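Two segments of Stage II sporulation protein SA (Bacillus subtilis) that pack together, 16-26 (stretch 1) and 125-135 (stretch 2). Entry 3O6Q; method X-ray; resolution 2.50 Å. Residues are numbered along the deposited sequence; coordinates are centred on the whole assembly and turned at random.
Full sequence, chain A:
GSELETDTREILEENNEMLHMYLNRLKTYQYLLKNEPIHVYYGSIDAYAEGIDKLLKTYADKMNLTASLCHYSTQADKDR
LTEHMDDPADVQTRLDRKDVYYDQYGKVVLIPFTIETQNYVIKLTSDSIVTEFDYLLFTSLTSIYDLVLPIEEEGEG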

# COMPACT_ATOMS: atom_id res chain seq x y z
N ASN A 16 -2.85 19.23 0.04
CA ASN A 16 -2.36 19.02 -1.30
C ASN A 16 -1.02 18.27 -1.32
O ASN A 16 -0.86 17.32 -2.08
N GLU A 17 -0.09 18.70 -0.48
CA GLU A 17 1.20 18.05 -0.33
C GLU A 17 1.03 16.60 0.11
O GLU A 17 1.60 15.71 -0.51
N MSE A 18 0.22 16.35 1.14
CA MSE A 18 -0.06 14.98 1.61
C MSE A 18 -0.56 14.07 0.48
O MSE A 18 -0.15 12.92 0.37
N LEU A 19 -1.50 14.57 -0.33
CA LEU A 19 -2.14 13.73 -1.34
C LEU A 19 -1.20 13.42 -2.48
O LEU A 19 -1.19 12.31 -3.00
N HIS A 20 -0.40 14.41 -2.87
CA HIS A 20 0.61 14.22 -3.90
C HIS A 20 1.67 13.26 -3.45
O HIS A 20 2.00 12.30 -4.15
N MSE A 21 2.19 13.51 -2.27
CA MSE A 21 3.29 12.74 -1.76
C MSE A 21 2.96 11.27 -1.61
O MSE A 21 3.75 10.43 -2.00
N TYR A 22 1.80 10.96 -1.03
CA TYR A 22 1.46 9.58 -0.81
C TYR A 22 0.89 8.91 -2.06
O TYR A 22 1.02 7.70 -2.21
N LEU A 23 0.33 9.67 -2.99
CA LEU A 23 0.07 9.12 -4.31
C LEU A 23 1.39 8.74 -4.98
O LEU A 23 1.49 7.63 -5.53
N ASN A 24 2.39 9.63 -4.93
CA ASN A 24 3.71 9.32 -5.55
C ASN A 24 4.40 8.11 -4.90
O ASN A 24 4.94 7.22 -5.59
N ARG A 25 4.38 8.07 -3.58
CA ARG A 25 5.07 7.00 -2.87
C ARG A 25 4.34 5.69 -3.15
O ARG A 25 4.97 4.66 -3.30
N LEU A 26 3.02 5.74 -3.29
CA LEU A 26 2.24 4.54 -3.56
C LEU A 26 2.43 4.09 -5.02
O LEU A 26 2.57 2.90 -5.29
N THR A 125 13.13 8.12 8.48
CA THR A 125 13.28 9.57 8.52
C THR A 125 13.17 10.19 7.13
O THR A 125 13.30 9.50 6.12
N SER A 126 12.97 11.50 7.09
CA SER A 126 12.74 12.19 5.83
C SER A 126 13.02 13.66 6.04
O SER A 126 12.70 14.21 7.07
N ASP A 127 13.60 14.27 5.02
CA ASP A 127 13.74 15.71 4.97
C ASP A 127 12.41 16.42 4.69
O ASP A 127 12.21 17.53 5.17
N SER A 128 11.50 15.78 3.95
CA SER A 128 10.13 16.30 3.82
C SER A 128 9.25 15.76 4.94
O SER A 128 9.16 16.41 5.97
N ILE A 129 8.63 14.59 4.76
CA ILE A 129 7.62 14.11 5.70
C ILE A 129 7.54 12.59 5.77
O ILE A 129 7.55 11.94 4.74
N VAL A 130 7.47 12.04 6.98
CA VAL A 130 7.10 10.64 7.18
C VAL A 130 6.02 10.54 8.26
O VAL A 130 6.12 11.16 9.30
N THR A 131 5.01 9.72 8.02
CA THR A 131 3.85 9.59 8.90
C THR A 131 3.47 8.12 9.04
O THR A 131 4.15 7.24 8.51
N GLU A 132 2.34 7.87 9.70
CA GLU A 132 1.69 6.56 9.69
C GLU A 132 1.49 5.91 8.30
O GLU A 132 1.49 4.69 8.20
N PHE A 133 1.33 6.69 7.22
CA PHE A 133 1.25 6.13 5.90
C PHE A 133 2.50 5.34 5.62
O PHE A 133 2.47 4.23 5.05
N ASP A 134 3.62 5.89 6.04
CA ASP A 134 4.88 5.21 5.84
C ASP A 134 5.04 4.01 6.75
O ASP A 134 5.51 2.97 6.34
N TYR A 135 4.56 4.13 7.97
CA TYR A 135 4.42 2.97 8.82
C TYR A 135 3.69 1.86 8.06
O TYR A 135 4.13 0.71 8.03

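Stretch 1 is helical throughout and meets stretch 2 where a loop turns into a helix at Glu132; together they bury 480 Å². Tyr22 sits at the centre. Its CA-to-CB bond points toward stretch 2, and with chi1 m (-71°) its ring lies face-to-face on that of Phe133 (chi1 m), the centroids 4.5 Å apart and the planes at 17°. Phe133 CB lies 3.6 Å from the Tyr22 ring centroid, 23° off the normal, so a CH-pi contact reinforces the stack.

The phenol reaches past this stack into a polar pocket. Tyr22 OH donates to Asp134 OD2 at 2.5 Å, a short bond, and lies 2.8 Å from Thr131 OG1 in a second hydrogen bond. Thr131 (chi1 p) caps the helix: its OG1 accepts from Phe133 N at 3.1 Å. Asp134 OD2 also accepts from Thr131 N (2.8 Å, 162° at the hydrogen), so this one oxygen ties the cap residue to the tyrosine.

The other carboxylate oxygen is satisfied by Arg25. In an extended m, t, t conformation, Arg25 places NH1 2.9 Å from Asp134 OD1, a salt bridge whose angle at the hydrogen is 131°. The carbonyl of Ile129 takes two more donors, Arg25 NH1 and Arg25 NH2 each lying 2.9 Å from Ile129 O, at 143° and 139°. Both acceptors lie near the guanidinium plane, as its N-H directions require.

Apolar contacts flank these bonds. Ile129 (m, t) points toward the helix, its CB 3.8 Å from the selenium, SE, of selenomethionine Met21 (t, t, m). Met18, also selenomethionine, starts sideways, but its m, m, m rotamer brings CE to 3.6 Å from Phe133 CE1. Beside them, Ser128 OG donates to Ser126 OG at 3.2 Å.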

# COMPACT_ATOMS: atom_id res chain seq x y z
CB ASN A 16 -2.22 20.36 -2.01
CG ASN A 16 -2.15 20.21 -3.48
OD1 ASN A 16 -2.95 19.51 -4.07
ND2 ASN A 16 -1.17 20.87 -4.10
CB GLU A 17 2.06 18.82 0.65
CG GLU A 17 3.31 18.09 1.18
CD GLU A 17 3.49 18.34 2.69
OE1 GLU A 17 4.22 19.29 3.05
OE2 GLU A 17 2.85 17.63 3.51
CB MSE A 18 -1.13 15.00 2.70
CG MSE A 18 -0.69 15.56 4.05
SE MSE A 18 0.24 14.22 5.11
CE MSE A 18 -1.16 12.94 5.53
CB LEU A 19 -3.39 14.39 -1.90
CG LEU A 19 -4.66 14.36 -1.02
CD1 LEU A 19 -5.70 15.42 -1.44
CD2 LEU A 19 -5.25 12.92 -0.97
CB HIS A 20 1.25 15.55 -4.26
CG HIS A 20 0.59 16.24 -5.40
ND1 HIS A 20 -0.15 17.38 -5.24
CD2 HIS A 20 0.57 15.95 -6.72
CE1 HIS A 20 -0.60 17.78 -6.41
NE2 HIS A 20 -0.18 16.93 -7.33
CB MSE A 21 3.72 13.29 -0.42
CG MSE A 21 4.96 12.69 0.15
SE MSE A 21 5.12 13.41 1.95
CE MSE A 21 6.19 14.99 1.43
CB TYR A 22 0.60 9.44 0.45
CG TYR A 22 1.44 9.69 1.70
CD1 TYR A 22 2.47 8.82 2.03
CD2 TYR A 22 1.26 10.82 2.49
CE1 TYR A 22 3.29 9.05 3.13
CE2 TYR A 22 2.07 11.06 3.61
CZ TYR A 22 3.09 10.18 3.93
OH TYR A 22 3.88 10.40 5.04
CB LEU A 23 -0.71 10.10 -5.17
CG LEU A 23 -0.95 9.67 -6.64
CD1 LEU A 23 -1.66 8.37 -6.75
CD2 LEU A 23 -1.68 10.77 -7.39
CB ASN A 24 4.68 10.52 -5.49
CG ASN A 24 4.25 11.68 -6.39
OD1 ASN A 24 3.46 11.51 -7.32
ND2 ASN A 24 4.81 12.87 -6.13
CB ARG A 25 5.16 7.29 -1.38
CG ARG A 25 6.10 8.38 -1.05
CD ARG A 25 6.27 8.60 0.45
NE ARG A 25 7.23 9.65 0.72
CZ ARG A 25 7.44 10.20 1.92
NH1 ARG A 25 6.74 9.83 2.99
NH2 ARG A 25 8.36 11.16 2.02
CB LEU A 26 0.77 4.72 -3.17
CG LEU A 26 -0.03 3.40 -3.29
CD1 LEU A 26 0.54 2.27 -2.40
CD2 LEU A 26 -1.52 3.66 -3.01
CB THR A 125 14.65 10.00 9.05
OG1 THR A 125 15.64 9.59 8.10
CG2 THR A 125 14.91 9.40 10.43
CB SER A 126 11.29 11.99 5.38
OG SER A 126 11.03 12.61 4.14
CB ASP A 127 14.79 16.11 3.93
CG ASP A 127 16.21 16.01 4.47
OD1 ASP A 127 16.48 16.48 5.62
OD2 ASP A 127 17.06 15.45 3.75
CB SER A 128 9.52 16.02 2.44
OG SER A 128 9.57 14.66 2.11
CB ILE A 129 6.25 14.67 5.31
CG1 ILE A 129 6.08 16.08 5.87
CG2 ILE A 129 5.15 13.84 5.81
CD1 ILE A 129 4.93 16.85 5.21
CB VAL A 130 8.24 9.70 7.70
CG1 VAL A 130 9.04 9.11 6.56
CG2 VAL A 130 9.14 10.39 8.70
CB THR A 131 2.64 10.34 8.29
OG1 THR A 131 2.22 9.64 7.11
CG2 THR A 131 2.97 11.75 7.91
CB GLU A 132 0.38 6.63 10.44
CG GLU A 132 -0.68 7.47 9.81
CD GLU A 132 -0.35 8.93 9.65
OE1 GLU A 132 0.16 9.61 10.58
OE2 GLU A 132 -0.69 9.43 8.56
CB PHE A 133 1.12 7.22 4.84
CG PHE A 133 -0.28 7.79 4.66
CD1 PHE A 133 -0.74 8.85 5.46
CD2 PHE A 133 -1.12 7.30 3.66
CE1 PHE A 133 -2.04 9.42 5.28
CE2 PHE A 133 -2.42 7.83 3.46
CZ PHE A 133 -2.89 8.91 4.28
CB ASP A 134 6.00 6.21 6.00
CG ASP A 134 5.79 7.39 5.09
OD1 ASP A 134 5.82 7.17 3.87
OD2 ASP A 134 5.51 8.51 5.56
CB TYR A 135 3.63 3.36 10.08
CG TYR A 135 3.08 2.19 10.83
CD1 TYR A 135 3.88 1.46 11.67
CD2 TYR A 135 1.76 1.81 10.69
CE1 TYR A 135 3.40 0.40 12.37
CE2 TYR A 135 1.26 0.74 11.39
CZ TYR A 135 2.09 0.03 12.24
OH TYR A 135 1.62 -1.07 12.98